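Local coordinates for TRAP solute Binding Protein (Uncultured marine bacterium, PDB 5I7I) that binds aromatic acids such as 3-hydroxybenzoate as the solute-binding component of a TRAP transport system, probably delivering them to its membrane partner for uptake, at residues V80-A92 and T235-Y247. Residues are numbered along the deposited sequence; the frame is centred on the assembly and turned at random.
Sequences VRDGVVDIVWTVA and TTPFLFLMNKAKY. With 3HB (3-hydroxybenzoic acid), chain C.
Trp89 lays its CZ2 corner over the centre of the Phe238 ring, 3.3 Å above that ring's plane, with the two planes inclined at 43°. The near-trans first torsion of Trp89 (chi1 -178°) carries the indole toward Phe238, its diagonal neighbour across the strands, and Val91 CG2 abuts the edge of the same phenyl ring, in its plane, 3.9 Å from Phe238 CD1. On this face Ile87 repeats the diagonal contact with CG2 against Phe240 CE1 (3.6 Å), while its CD1 meets CE of the directly opposed Met242 (3.5 Å). The opposite face carries Thr90 lying alongside Leu239, whose CD1 rests on Ala92 CB. Between the faces, the antiparallel strands are laced by paired bonds between Val88 and Leu241 and between Thr90 and Leu239. At the far end, the Asn243 amide fits into the turn that carries Val80 O: ND2 donates to Val80 O (2.8 Å), which lies almost in the amide plane, while OD1 accepts from Lys246 N, the capping bond of this N-cap residue, so the amide is held at both ends. Strands 87-91 and 237-243 are inner strands of the five-stranded sheet in one lobe of the two-lobed solute-binding fold, and Trp89, Val91 and Phe238 line its 3-hydroxybenzoate pocket.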
loop_
_atom_site.group_PDB
_atom_site.type_symbol
_atom_site.label_atom_id
_atom_site.label_comp_id
_atom_site.label_asym_id
_atom_site.label_seq_id
_atom_site.Cartn_x
_atom_site.Cartn_y
_atom_site.Cartn_z
ATOM N N VAL A 80 -14.914 8.780 4.074
ATOM C CA VAL A 80 -14.264 10.061 3.810
ATOM C C VAL A 80 -14.932 10.781 2.639
ATOM O O VAL A 80 -15.058 12.011 2.649
ATOM C CB VAL A 80 -12.736 9.909 3.647
ATOM C CG1 VAL A 80 -12.340 9.383 2.263
ATOM C CG2 VAL A 80 -12.079 11.239 3.900
ATOM N N ARG A 81 -15.373 10.034 1.618
ATOM C CA ARG A 81 -16.045 10.655 0.478
ATOM C C ARG A 81 -17.295 11.383 0.942
ATOM O O ARG A 81 -17.553 12.522 0.540
ATOM C CB ARG A 81 -16.430 9.588 -0.549
ATOM C CG ARG A 81 -17.174 10.110 -1.792
ATOM C CD ARG A 81 -17.848 8.952 -2.572
ATOM N NE ARG A 81 -18.797 8.241 -1.718
ATOM C CZ ARG A 81 -19.251 7.007 -1.933
ATOM N NH1 ARG A 81 -18.866 6.320 -2.997
ATOM N NH2 ARG A 81 -20.104 6.460 -1.076
ATOM N N ASP A 82 -18.065 10.742 1.812
ATOM C CA ASP A 82 -19.383 11.204 2.224
ATOM C C ASP A 82 -19.351 12.094 3.452
ATOM O O ASP A 82 -20.403 12.619 3.840
ATOM C CB ASP A 82 -20.291 10.001 2.499
ATOM C CG ASP A 82 -20.557 9.173 1.261
ATOM O OD1 ASP A 82 -20.435 9.716 0.146
ATOM O OD2 ASP A 82 -20.879 7.977 1.408
ATOM N N GLY A 83 -18.193 12.287 4.060
ATOM C CA GLY A 83 -18.098 13.183 5.194
ATOM C C GLY A 83 -18.427 12.563 6.531
ATOM O O GLY A 83 -18.578 13.296 7.517
ATOM N N VAL A 84 -18.582 11.241 6.580
ATOM C CA VAL A 84 -18.746 10.538 7.850
ATOM C C VAL A 84 -17.548 10.804 8.742
ATOM O O VAL A 84 -17.674 10.960 9.964
ATOM C CB VAL A 84 -18.938 9.038 7.575
ATOM C CG1 VAL A 84 -19.035 8.250 8.874
ATOM C CG2 VAL A 84 -20.154 8.816 6.691
ATOM N N VAL A 85 -16.359 10.816 8.146
ATOM C CA VAL A 85 -15.122 11.209 8.794
ATOM C C VAL A 85 -14.458 12.202 7.853
ATOM O O VAL A 85 -14.879 12.382 6.716
ATOM C CB VAL A 85 -14.193 10.004 9.066
ATOM C CG1 VAL A 85 -14.945 8.951 9.877
ATOM C CG2 VAL A 85 -13.639 9.402 7.768
ATOM N N ASP A 86 -13.394 12.831 8.331
ATOM C CA ASP A 86 -12.742 13.890 7.581
ATOM C C ASP A 86 -11.478 13.460 6.863
ATOM O O ASP A 86 -11.152 14.028 5.820
ATOM C CB ASP A 86 -12.403 15.028 8.538
ATOM C CG ASP A 86 -13.636 15.601 9.168
ATOM O OD1 ASP A 86 -14.539 15.991 8.414
ATOM O OD2 ASP A 86 -13.720 15.611 10.399
ATOM N N ILE A 87 -10.739 12.498 7.398
ATOM C CA ILE A 87 -9.469 12.043 6.827
ATOM C C ILE A 87 -9.383 10.540 7.024
ATOM O O ILE A 87 -9.770 10.020 8.077
ATOM C CB ILE A 87 -8.242 12.710 7.497
ATOM C CG1 ILE A 87 -8.374 14.234 7.521
ATOM C CG2 ILE A 87 -6.933 12.287 6.800
ATOM C CD1 ILE A 87 -7.291 14.905 8.343
ATOM N N VAL A 88 -8.858 9.833 6.019
ATOM C CA VAL A 88 -8.560 8.414 6.159
ATOM C C VAL A 88 -7.198 8.103 5.573
ATOM O O VAL A 88 -6.689 8.800 4.695
ATOM C CB VAL A 88 -9.615 7.479 5.546
ATOM C CG1 VAL A 88 -10.972 7.757 6.175
ATOM C CG2 VAL A 88 -9.650 7.625 4.048
ATOM N N TRP A 89 -6.617 7.012 6.084
ATOM C CA TRP A 89 -5.498 6.323 5.454
ATOM C C TRP A 89 -5.967 4.910 5.169
ATOM O O TRP A 89 -6.491 4.234 6.059
ATOM C CB TRP A 89 -4.270 6.319 6.361
ATOM C CG TRP A 89 -3.050 5.663 5.742
ATOM C CD1 TRP A 89 -2.062 6.285 5.059
ATOM C CD2 TRP A 89 -2.691 4.281 5.796
ATOM N NE1 TRP A 89 -1.115 5.380 4.658
ATOM C CE2 TRP A 89 -1.477 4.142 5.102
ATOM C CE3 TRP A 89 -3.276 3.149 6.357
ATOM C CZ2 TRP A 89 -0.830 2.918 4.966
ATOM C CZ3 TRP A 89 -2.648 1.933 6.201
ATOM C CH2 TRP A 89 -1.441 1.826 5.514
ATOM N N THR A 90 -5.812 4.464 3.925
ATOM C CA THR A 90 -6.287 3.132 3.600
ATOM C C THR A 90 -5.507 2.565 2.419
ATOM O O THR A 90 -4.606 3.202 1.879
ATOM C CB THR A 90 -7.793 3.178 3.340
ATOM O OG1 THR A 90 -8.264 1.831 3.257
ATOM C CG2 THR A 90 -8.117 3.935 2.060
ATOM N N VAL A 91 -5.862 1.335 2.041
ATOM C CA VAL A 91 -5.307 0.655 0.870
ATOM C C VAL A 91 -6.323 0.777 -0.257
ATOM O O VAL A 91 -7.471 0.356 -0.098
ATOM C CB VAL A 91 -4.999 -0.823 1.175
ATOM C CG1 VAL A 91 -4.542 -1.568 -0.066
ATOM C CG2 VAL A 91 -3.901 -0.967 2.256
ATOM N N ALA A 92 -5.912 1.350 -1.394
ATOM C CA ALA A 92 -6.850 1.618 -2.484
ATOM C C ALA A 92 -7.567 0.350 -2.918
ATOM O O ALA A 92 -8.791 0.335 -3.093
ATOM C CB ALA A 92 -6.104 2.203 -3.681
ATOM N N THR A 235 4.026 -3.745 -5.132
ATOM C CA THR A 235 3.578 -2.898 -4.042
ATOM C C THR A 235 2.098 -2.649 -4.244
ATOM O O THR A 235 1.517 -3.039 -5.264
ATOM C CB THR A 235 4.359 -1.579 -3.972
ATOM O OG1 THR A 235 4.034 -0.928 -2.758
ATOM C CG2 THR A 235 3.996 -0.647 -5.112
ATOM N N THR A 236 1.477 -2.001 -3.262
ATOM C CA THR A 236 0.072 -1.633 -3.405
ATOM C C THR A 236 -0.144 -0.196 -2.924
ATOM O O THR A 236 0.427 0.208 -1.897
ATOM C CB THR A 236 -0.881 -2.640 -2.722
ATOM O OG1 THR A 236 -2.210 -2.529 -3.233
ATOM C CG2 THR A 236 -0.900 -2.463 -1.202
ATOM N N PRO A 237 -0.870 0.617 -3.687
ATOM C CA PRO A 237 -1.034 2.027 -3.312
ATOM C C PRO A 237 -1.881 2.242 -2.070
ATOM O O PRO A 237 -2.953 1.650 -1.901
ATOM C CB PRO A 237 -1.684 2.650 -4.546
ATOM C CG PRO A 237 -1.194 1.831 -5.647
ATOM C CD PRO A 237 -1.165 0.427 -5.115
ATOM N N PHE A 238 -1.376 3.117 -1.214
ATOM C CA PHE A 238 -2.083 3.694 -0.085
ATOM C C PHE A 238 -2.705 5.032 -0.470
ATOM O O PHE A 238 -2.133 5.795 -1.246
ATOM C CB PHE A 238 -1.094 3.980 1.042
ATOM C CG PHE A 238 -0.347 2.786 1.568
ATOM C CD1 PHE A 238 -0.991 1.594 1.850
ATOM C CD2 PHE A 238 1.001 2.904 1.834
ATOM C CE1 PHE A 238 -0.291 0.518 2.386
ATOM C CE2 PHE A 238 1.720 1.850 2.384
ATOM C CZ PHE A 238 1.062 0.655 2.666
ATOM N N LEU A 239 -3.868 5.322 0.110
ATOM C CA LEU A 239 -4.564 6.584 -0.085
ATOM C C LEU A 239 -4.623 7.307 1.247
ATOM O O LEU A 239 -5.100 6.751 2.242
ATOM C CB LEU A 239 -5.995 6.352 -0.561
ATOM C CG LEU A 239 -6.156 5.469 -1.797
ATOM C CD1 LEU A 239 -7.630 5.251 -2.108
ATOM C CD2 LEU A 239 -5.429 6.100 -2.987
ATOM N N PHE A 240 -4.174 8.558 1.246
ATOM C CA PHE A 240 -4.286 9.456 2.394
ATOM C C PHE A 240 -5.146 10.607 1.891
ATOM O O PHE A 240 -4.697 11.410 1.068
ATOM C CB PHE A 240 -2.896 9.898 2.846
ATOM C CG PHE A 240 -2.863 10.684 4.153
ATOM C CD1 PHE A 240 -3.626 10.333 5.256
ATOM C CD2 PHE A 240 -1.974 11.759 4.272
ATOM C CE1 PHE A 240 -3.514 11.067 6.441
ATOM C CE2 PHE A 240 -1.878 12.477 5.420
ATOM C CZ PHE A 240 -2.649 12.147 6.498
ATOM N N LEU A 241 -6.414 10.619 2.310
ATOM C CA LEU A 241 -7.447 11.432 1.685
ATOM C C LEU A 241 -8.219 12.227 2.720
ATOM O O LEU A 241 -8.417 11.780 3.849
ATOM C CB LEU A 241 -8.475 10.528 0.990
ATOM C CG LEU A 241 -7.949 9.552 -0.057
ATOM C CD1 LEU A 241 -9.114 8.740 -0.577
ATOM C CD2 LEU A 241 -7.255 10.280 -1.173
ATOM N N MET A 242 -8.678 13.407 2.307
ATOM C CA MET A 242 -9.524 14.256 3.127
ATOM C C MET A 242 -10.852 14.455 2.412
ATOM O O MET A 242 -10.931 14.477 1.176
ATOM C CB MET A 242 -8.837 15.607 3.329
ATOM C CG MET A 242 -9.587 16.582 4.224
ATOM S SD MET A 242 -8.614 18.035 4.597
ATOM C CE MET A 242 -7.646 17.513 5.987
ATOM N N ASN A 243 -11.905 14.630 3.201
ATOM C CA ASN A 243 -13.205 14.940 2.627
ATOM C C ASN A 243 -13.139 16.277 1.898
ATOM O O ASN A 243 -12.625 17.268 2.428
ATOM C CB ASN A 243 -14.242 14.994 3.740
ATOM C CG ASN A 243 -15.607 15.444 3.243
ATOM O OD1 ASN A 243 -15.994 16.593 3.413
ATOM N ND2 ASN A 243 -16.333 14.533 2.620
ATOM N N LYS A 244 -13.662 16.301 0.672
ATOM C CA LYS A 244 -13.536 17.488 -0.166
ATOM C C LYS A 244 -14.278 18.671 0.438
ATOM O O LYS A 244 -13.726 19.769 0.532
ATOM C CB LYS A 244 -14.059 17.172 -1.568
ATOM C CG LYS A 244 -13.691 18.179 -2.643
ATOM C CD LYS A 244 -13.902 17.568 -4.022
ATOM C CE LYS A 244 -13.153 18.326 -5.097
ATOM N NZ LYS A 244 -13.389 17.689 -6.422
ATOM N N ALA A 245 -15.539 18.479 0.837
ATOM C CA ALA A 245 -16.318 19.592 1.374
ATOM C C ALA A 245 -15.652 20.170 2.618
ATOM O O ALA A 245 -15.644 21.394 2.819
ATOM C CB ALA A 245 -17.741 19.131 1.679
ATOM N N LYS A 246 -15.067 19.306 3.451
ATOM C CA LYS A 246 -14.415 19.772 4.666
ATOM C C LYS A 246 -13.180 20.600 4.331
ATOM O O LYS A 246 -12.975 21.684 4.889
ATOM C CB LYS A 246 -14.067 18.596 5.579
ATOM C CG LYS A 246 -13.549 19.009 6.965
ATOM C CD LYS A 246 -14.604 19.730 7.800
ATOM C CE LYS A 246 -14.125 19.917 9.229
ATOM N NZ LYS A 246 -15.261 20.166 10.160
ATOM N N TYR A 247 -12.349 20.113 3.409
ATOM C CA TYR A 247 -11.237 20.926 2.930
ATOM C C TYR A 247 -11.732 22.264 2.376
ATOM O O TYR A 247 -11.175 23.321 2.683
ATOM C CB TYR A 247 -10.445 20.174 1.856
ATOM C CG TYR A 247 -9.415 21.056 1.154
ATOM C CD1 TYR A 247 -8.182 21.338 1.736
ATOM C CD2 TYR A 247 -9.694 21.618 -0.086
ATOM C CE1 TYR A 247 -7.250 22.154 1.095
ATOM C CE2 TYR A 247 -8.778 22.435 -0.730
ATOM C CZ TYR A 247 -7.542 22.681 -0.140
ATOM O OH TYR A 247 -6.628 23.491 -0.774
HETATM C "C1'" 3HB C . -1.610 -4.897 3.257
HETATM O "O1'" 3HB C . -0.886 -5.747 2.677
HETATM O "O2'" 3HB C . -2.862 -5.017 3.240
HETATM C C1 3HB C . -0.981 -3.753 4.041
HETATM C C2 3HB C . 0.389 -3.526 3.933
HETATM C C3 3HB C . 0.976 -2.505 4.638
HETATM C C4 3HB C . 0.226 -1.722 5.474
HETATM C C5 3HB C . -1.145 -1.943 5.583
HETATM C C6 3HB C . -1.752 -2.959 4.873
HETATM O O3 3HB C . 2.331 -2.297 4.514
HETATM O O HOH W 1 -15.124 13.986 -0.446
#